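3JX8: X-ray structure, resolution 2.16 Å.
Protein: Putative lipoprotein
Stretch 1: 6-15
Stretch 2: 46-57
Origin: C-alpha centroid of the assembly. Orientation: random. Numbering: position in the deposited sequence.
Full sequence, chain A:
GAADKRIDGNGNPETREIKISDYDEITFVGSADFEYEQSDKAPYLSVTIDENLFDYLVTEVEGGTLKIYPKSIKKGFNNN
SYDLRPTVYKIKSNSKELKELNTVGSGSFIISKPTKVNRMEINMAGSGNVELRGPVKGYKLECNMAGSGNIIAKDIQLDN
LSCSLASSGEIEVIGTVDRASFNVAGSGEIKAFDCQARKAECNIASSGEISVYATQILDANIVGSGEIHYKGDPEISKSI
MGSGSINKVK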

ATOM      1  N   ARG A   6     -12.526  27.213   0.432  1.00 40.07           N
ATOM      2  CA  ARG A   6     -11.827  27.419   1.719  1.00 38.55           C
ATOM      3  C   ARG A   6     -12.588  28.340   2.669  1.00 35.38           C
ATOM      4  O   ARG A   6     -12.964  29.410   2.287  1.00 35.35           O
ATOM      5  CB  ARG A   6     -10.445  27.988   1.485  1.00 39.09           C
ATOM      6  CG  ARG A   6      -9.701  28.356   2.746  1.00 41.78           C
ATOM      7  CD  ARG A   6      -8.395  29.032   2.436  1.00 45.12           C
ATOM      8  NE  ARG A   6      -7.839  29.712   3.594  1.00 48.48           N
ATOM      9  CZ  ARG A   6      -6.601  30.204   3.664  1.00 54.06           C
ATOM     10  NH1 ARG A   6      -5.738  30.097   2.642  1.00 55.57           N
ATOM     11  NH2 ARG A   6      -6.201  30.794   4.783  1.00 55.53           N
ATOM     12  N   ILE A   7     -12.807  27.927   3.909  1.00 32.33           N
ATOM     13  CA  ILE A   7     -13.532  28.765   4.868  1.00 30.03           C
ATOM     14  C   ILE A   7     -12.648  28.952   6.093  1.00 28.73           C
ATOM     15  O   ILE A   7     -12.263  27.990   6.743  1.00 26.35           O
ATOM     16  CB  ILE A   7     -14.891  28.163   5.312  1.00 30.03           C
ATOM     17  CG1 ILE A   7     -15.669  27.525   4.137  1.00 29.82           C
ATOM     18  CG2 ILE A   7     -15.707  29.224   6.050  1.00 27.03           C
ATOM     19  CD1 ILE A   7     -16.311  28.500   3.151  1.00 29.61           C
ATOM     20  N   ASP A   8     -12.297  30.197   6.388  1.00 28.21           N
ATOM     21  CA  ASP A   8     -11.462  30.469   7.553  1.00 28.30           C
ATOM     22  C   ASP A   8     -12.319  30.669   8.780  1.00 27.63           C
ATOM     23  O   ASP A   8     -13.376  31.269   8.698  1.00 26.42           O
ATOM     24  CB  ASP A   8     -10.599  31.693   7.315  1.00 29.00           C
ATOM     25  CG  ASP A   8      -9.589  31.486   6.190  1.00 31.39           C
ATOM     26  OD1 ASP A   8      -9.006  30.399   6.092  1.00 33.48           O
ATOM     27  OD2 ASP A   8      -9.397  32.416   5.392  1.00 36.82           O
ATOM     28  N   GLY A   9     -11.846  30.157   9.909  1.00 27.42           N
ATOM     29  CA  GLY A   9     -12.502  30.378  11.191  1.00 27.31           C
ATOM     30  C   GLY A   9     -12.463  31.841  11.549  1.00 27.06           C
ATOM     31  O   GLY A   9     -11.444  32.484  11.390  1.00 26.56           O
ATOM     32  N   ASN A  10     -13.590  32.372  12.029  1.00 27.33           N
ATOM     33  CA  ASN A  10     -13.678  33.787  12.368  1.00 26.39           C
ATOM     34  C   ASN A  10     -13.032  34.125  13.709  1.00 26.55           C
ATOM     35  O   ASN A  10     -13.063  35.259  14.109  1.00 26.90           O
ATOM     36  CB  ASN A  10     -15.126  34.299  12.310  1.00 26.44           C
ATOM     37  CG  ASN A  10     -16.012  33.801  13.469  1.00 25.14           C
ATOM     38  OD1 ASN A  10     -15.615  32.994  14.308  1.00 22.58           O
ATOM     39  ND2 ASN A  10     -17.246  34.273  13.478  1.00 23.75           N
ATOM     40  N   GLY A  11     -12.478  33.142  14.408  1.00 26.22           N
ATOM     41  CA  GLY A  11     -11.731  33.414  15.628  1.00 26.04           C
ATOM     42  C   GLY A  11     -12.609  33.531  16.858  1.00 25.72           C
ATOM     43  O   GLY A  11     -12.139  33.911  17.902  1.00 25.95           O
ATOM     44  N   ASN A  12     -13.887  33.211  16.742  1.00 24.69           N
ATOM     45  CA  ASN A  12     -14.758  33.194  17.900  1.00 23.96           C
ATOM     46  C   ASN A  12     -15.177  31.775  18.232  1.00 23.34           C
ATOM     47  O   ASN A  12     -16.185  31.316  17.753  1.00 23.34           O
ATOM     48  CB  ASN A  12     -15.970  34.042  17.595  1.00 23.85           C
ATOM     49  CG  ASN A  12     -15.607  35.462  17.272  1.00 23.29           C
ATOM     50  OD1 ASN A  12     -14.530  35.952  17.623  1.00 23.11           O
ATOM     51  ND2 ASN A  12     -16.521  36.148  16.615  1.00 22.26           N
ATOM     52  N   PRO A  13     -14.425  31.086  19.088  1.00 23.40           N
ATOM     53  CA  PRO A  13     -14.762  29.693  19.349  1.00 23.42           C
ATOM     54  C   PRO A  13     -16.069  29.494  20.093  1.00 23.49           C
ATOM     55  O   PRO A  13     -16.324  30.175  21.080  1.00 23.38           O
ATOM     56  CB  PRO A  13     -13.608  29.206  20.235  1.00 23.52           C
ATOM     57  CG  PRO A  13     -12.621  30.331  20.282  1.00 23.78           C
ATOM     58  CD  PRO A  13     -13.358  31.560  19.984  1.00 23.34           C
ATOM     59  N   GLU A  14     -16.848  28.520  19.633  1.00 23.32           N
ATOM     60  CA  GLU A  14     -18.111  28.145  20.250  1.00 22.76           C
ATOM     61  C   GLU A  14     -18.122  26.648  20.546  1.00 22.31           C
ATOM     62  O   GLU A  14     -17.710  25.851  19.722  1.00 21.63           O
ATOM     63  CB  GLU A  14     -19.317  28.502  19.345  1.00 22.73           C
ATOM     64  CG  GLU A  14     -20.648  27.954  19.844  1.00 22.37           C
ATOM     65  CD  GLU A  14     -21.879  28.367  19.035  1.00 24.56           C
ATOM     66  OE1 GLU A  14     -21.775  29.112  18.012  1.00 24.35           O
ATOM     67  OE2 GLU A  14     -22.981  27.918  19.462  1.00 22.30           O
ATOM     68  N   THR A  15     -18.629  26.292  21.724  1.00 21.58           N
ATOM     69  CA  THR A  15     -18.811  24.918  22.112  1.00 21.53           C
ATOM     70  C   THR A  15     -20.285  24.567  22.033  1.00 22.54           C
ATOM     71  O   THR A  15     -21.153  25.302  22.531  1.00 22.87           O
ATOM     72  CB  THR A  15     -18.314  24.695  23.523  1.00 21.08           C
ATOM     73  OG1 THR A  15     -16.905  24.930  23.533  1.00 21.11           O
ATOM     74  CG2 THR A  15     -18.618  23.302  24.005  1.00 17.19           C
ATOM     75  N   SER A  46     -19.483  16.620  22.323  1.00 25.59           N
ATOM     76  CA  SER A  46     -19.251  18.043  22.380  1.00 25.63           C
ATOM     77  C   SER A  46     -18.219  18.442  21.320  1.00 24.62           C
ATOM     78  O   SER A  46     -17.207  17.772  21.172  1.00 24.85           O
ATOM     79  CB  SER A  46     -18.735  18.399  23.778  1.00 25.60           C
ATOM     80  OG  SER A  46     -18.183  19.700  23.798  1.00 27.58           O
ATOM     81  N   VAL A  47     -18.470  19.548  20.626  1.00 23.84           N
ATOM     82  CA  VAL A  47     -17.584  20.067  19.578  1.00 23.24           C
ATOM     83  C   VAL A  47     -17.355  21.560  19.822  1.00 23.74           C
ATOM     84  O   VAL A  47     -18.315  22.321  20.036  1.00 23.57           O
ATOM     85  CB  VAL A  47     -18.195  19.900  18.168  1.00 22.95           C
ATOM     86  CG1 VAL A  47     -17.273  20.528  17.098  1.00 21.27           C
ATOM     87  CG2 VAL A  47     -18.498  18.435  17.864  1.00 21.14           C
ATOM     88  N   THR A  48     -16.089  21.967  19.782  1.00 23.56           N
ATOM     89  CA  THR A  48     -15.692  23.351  19.887  1.00 23.40           C
ATOM     90  C   THR A  48     -14.976  23.745  18.593  1.00 24.19           C
ATOM     91  O   THR A  48     -13.958  23.149  18.217  1.00 24.61           O
ATOM     92  CB  THR A  48     -14.758  23.554  21.070  1.00 23.50           C
ATOM     93  OG1 THR A  48     -15.410  23.122  22.272  1.00 23.14           O
ATOM     94  CG2 THR A  48     -14.325  25.041  21.198  1.00 21.51           C
ATOM     95  N   ILE A  49     -15.500  24.755  17.910  1.00 24.17           N
ATOM     96  CA  ILE A  49     -14.879  25.247  16.676  1.00 23.81           C
ATOM     97  C   ILE A  49     -15.297  26.711  16.500  1.00 24.84           C
ATOM     98  O   ILE A  49     -16.290  27.163  17.124  1.00 25.47           O
ATOM     99  CB  ILE A  49     -15.294  24.340  15.451  1.00 23.74           C
ATOM    100  CG1 ILE A  49     -14.316  24.511  14.274  1.00 23.12           C
ATOM    101  CG2 ILE A  49     -16.762  24.577  15.012  1.00 20.75           C
ATOM    102  CD1 ILE A  49     -14.427  23.406  13.219  1.00 17.59           C
ATOM    103  N   ASP A  50     -14.566  27.460  15.680  1.00 24.67           N
ATOM    104  CA  ASP A  50     -14.986  28.803  15.331  1.00 24.51           C
ATOM    105  C   ASP A  50     -16.477  28.768  14.958  1.00 24.82           C
ATOM    106  O   ASP A  50     -16.917  27.912  14.183  1.00 24.93           O
ATOM    107  CB  ASP A  50     -14.161  29.380  14.175  1.00 24.17           C
ATOM    108  CG  ASP A  50     -12.653  29.351  14.454  1.00 23.52           C
ATOM    109  OD1 ASP A  50     -12.104  28.240  14.510  1.00 23.36           O
ATOM    110  OD2 ASP A  50     -12.013  30.422  14.601  1.00 22.96           O
ATOM    111  N   GLU A  51     -17.243  29.705  15.517  1.00 24.79           N
ATOM    112  CA  GLU A  51     -18.698  29.676  15.427  1.00 24.68           C
ATOM    113  C   GLU A  51     -19.178  29.594  13.976  1.00 25.13           C
ATOM    114  O   GLU A  51     -20.187  28.946  13.675  1.00 25.30           O
ATOM    115  CB  GLU A  51     -19.323  30.885  16.124  1.00 24.54           C
ATOM    116  CG  GLU A  51     -18.989  32.213  15.472  1.00 24.76           C
ATOM    117  CD  GLU A  51     -19.380  33.438  16.303  1.00 25.09           C
ATOM    118  OE1 GLU A  51     -20.249  33.353  17.218  1.00 25.34           O
ATOM    119  OE2 GLU A  51     -18.827  34.503  15.973  1.00 22.70           O
ATOM    120  N   ASN A  52     -18.456  30.240  13.073  1.00 24.72           N
ATOM    121  CA  ASN A  52     -18.867  30.254  11.677  1.00 24.72           C
ATOM    122  C   ASN A  52     -18.707  28.898  10.960  1.00 24.87           C
ATOM    123  O   ASN A  52     -19.393  28.637   9.993  1.00 25.91           O
ATOM    124  CB  ASN A  52     -18.156  31.381  10.929  1.00 24.20           C
ATOM    125  CG  ASN A  52     -16.656  31.185  10.872  1.00 25.08           C
ATOM    126  OD1 ASN A  52     -16.018  30.882  11.870  1.00 23.20           O
ATOM    127  ND2 ASN A  52     -16.084  31.378   9.688  1.00 26.11           N
ATOM    128  N   LEU A  53     -17.855  28.018  11.460  1.00 24.81           N
ATOM    129  CA  LEU A  53     -17.570  26.774  10.770  1.00 24.12           C
ATOM    130  C   LEU A  53     -18.630  25.656  10.993  1.00 24.91           C
ATOM    131  O   LEU A  53     -18.714  24.720  10.179  1.00 24.07           O
ATOM    132  CB  LEU A  53     -16.166  26.302  11.144  1.00 23.70           C
ATOM    133  CG  LEU A  53     -15.045  27.261  10.718  1.00 23.16           C
ATOM    134  CD1 LEU A  53     -13.640  26.677  11.057  1.00 20.01           C
ATOM    135  CD2 LEU A  53     -15.175  27.661   9.227  1.00 21.36           C
ATOM    136  N   PHE A  54     -19.468  25.763  12.036  1.00 24.73           N
ATOM    137  CA  PHE A  54     -20.520  24.751  12.265  1.00 25.34           C
ATOM    138  C   PHE A  54     -21.452  24.582  11.065  1.00 24.92           C
ATOM    139  O   PHE A  54     -21.898  23.503  10.791  1.00 24.58           O
ATOM    140  CB  PHE A  54     -21.402  25.087  13.489  1.00 25.30           C
ATOM    141  CG  PHE A  54     -20.763  24.758  14.814  1.00 26.00           C
ATOM    142  CD1 PHE A  54     -20.622  23.448  15.218  1.00 25.56           C
ATOM    143  CD2 PHE A  54     -20.321  25.756  15.660  1.00 26.09           C
ATOM    144  CE1 PHE A  54     -20.038  23.129  16.438  1.00 25.19           C
ATOM    145  CE2 PHE A  54     -19.744  25.431  16.890  1.00 26.50           C
ATOM    146  CZ  PHE A  54     -19.600  24.118  17.264  1.00 24.64           C
ATOM    147  N   ASP A  55     -21.761  25.674  10.385  1.00 25.09           N
ATOM    148  CA  ASP A  55     -22.585  25.647   9.181  1.00 25.53           C
ATOM    149  C   ASP A  55     -21.984  24.809   8.062  1.00 25.40           C
ATOM    150  O   ASP A  55     -22.715  24.437   7.142  1.00 25.54           O
ATOM    151  CB  ASP A  55     -22.778  27.063   8.620  1.00 26.19           C
ATOM    152  CG  ASP A  55     -23.640  27.951   9.522  1.00 29.46           C
ATOM    153  OD1 ASP A  55     -24.448  27.384  10.295  1.00 35.22           O
ATOM    154  OD2 ASP A  55     -23.478  29.206   9.493  1.00 29.01           O
ATOM    155  N   TYR A  56     -20.680  24.535   8.133  1.00 24.68           N
ATOM    156  CA  TYR A  56     -19.973  23.775   7.111  1.00 24.81           C
ATOM    157  C   TYR A  56     -19.629  22.353   7.530  1.00 24.93           C
ATOM    158  O   TYR A  56     -18.934  21.665   6.810  1.00 25.21           O
ATOM    159  CB  TYR A  56     -18.695  24.517   6.732  1.00 24.61           C
ATOM    160  CG  TYR A  56     -18.987  25.859   6.138  1.00 25.71           C
ATOM    161  CD1 TYR A  56     -19.112  26.979   6.949  1.00 27.45           C
ATOM    162  CD2 TYR A  56     -19.185  26.021   4.762  1.00 27.24           C
ATOM    163  CE1 TYR A  56     -19.405  28.226   6.424  1.00 26.46           C
ATOM    164  CE2 TYR A  56     -19.476  27.265   4.235  1.00 27.44           C
ATOM    165  CZ  TYR A  56     -19.571  28.363   5.089  1.00 27.63           C
ATOM    166  OH  TYR A  56     -19.852  29.611   4.619  1.00 31.26           O
ATOM    167  N   LEU A  57     -20.114  21.922   8.687  1.00 25.49           N
ATOM    168  CA  LEU A  57     -19.679  20.684   9.313  1.00 26.12           C
ATOM    169  C   LEU A  57     -20.886  19.766   9.527  1.00 26.53           C
ATOM    170  O   LEU A  57     -21.954  20.230   9.886  1.00 27.66           O
ATOM    171  CB  LEU A  57     -19.042  21.053  10.662  1.00 26.29           C
ATOM    172  CG  LEU A  57     -18.109  20.129  11.412  1.00 27.12           C
ATOM    173  CD1 LEU A  57     -16.859  19.865  10.557  1.00 24.06           C
ATOM    174  CD2 LEU A  57     -17.750  20.730  12.808  1.00 26.75           C
TER

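What fixes the loop of the first stretch to the turn that follows Asp50? A series of side chains from the second stretch takes hold of its backbone. Asn52, with chi1 in the p well, points toward the loop and uses both ends of its amide: ND2 donates to Asp8 O at 2.9 Å, and OD1 accepts from Asn10 N, also at 2.9 Å. An asparagine suits this place because it carries a donor and an acceptor on one short side chain, matching a carbonyl and an amide two residues apart. Beside it, Asp50 OD2 accepts from Gly11 N at 2.8 Å. Asp50 is buried, but its carboxylate is not left unpaired, since both oxygens also find hydrogen bonds elsewhere in the structure.

How does Glu51 add to this grip? Its OE2 receives two amides, Asn10 ND2 at 3.0 Å and Asn12 ND2 at 2.9 Å, so one carboxylate oxygen ties together two points of the loop. The loop is braced internally as well, because Asn12 N donates to Asn10 OD1 at 3.0 Å. The backbone of Glu51 joins in, with its N reaching Asn12 O at 3.0 Å. The glycines fit their positions for different reasons. An ideal CB on Gly9 would lie 2.3 Å from Asp50 CG, a clash, while Gly11 has a positive phi of 84° that would jam a CB against the carbonyl O of Asn10.

How do the strands meet beyond the loop? Residues 13-15 run antiparallel to 46-50, and Glu14 and Ile49 form a hydrogen-bonded pair: Glu14 N donates to Ile49 O at 2.9 Å, and Ile49 N to Glu14 O at 3.1 Å. Pro13 lies opposite Asp50 in a non-hydrogen-bonded pair, a position in which its lack of an amide hydrogen costs no bond between these strands. Thr15 and Thr48 form the next such pair, with their side chains on the same face of the sheet. Both have chi1 near -60°, and their OG1 atoms make a 2.7 Å hydrogen bond in which either could be the donor. CA-H...O contacts supplement the pairing, from Thr48 CA to Glu14 O at 3.2 Å and from Thr15 CA to Val47 O at 3.4 Å.

What packs around this polar framework? Ile7 supplies the main apolar contact, pointing toward the second stretch and having 82 Å² covered by it. Its CG2 meets Leu53 CD2 at 3.6 Å and its CD1 meets Tyr56 CE2 at 3.6 Å, while CG1 sits over a face of the Tyr56 ring, 3.9 Å from the centroid, in a CH-pi contact. The branched isoleucine can therefore touch leucine and tyrosine at once. Farther along, Phe54 is buried and turns its ring edge to Glu14, with CE2 3.5 Å from Glu14 O. In all, 800 Å² of surface is buried between the stretches, counting both sides.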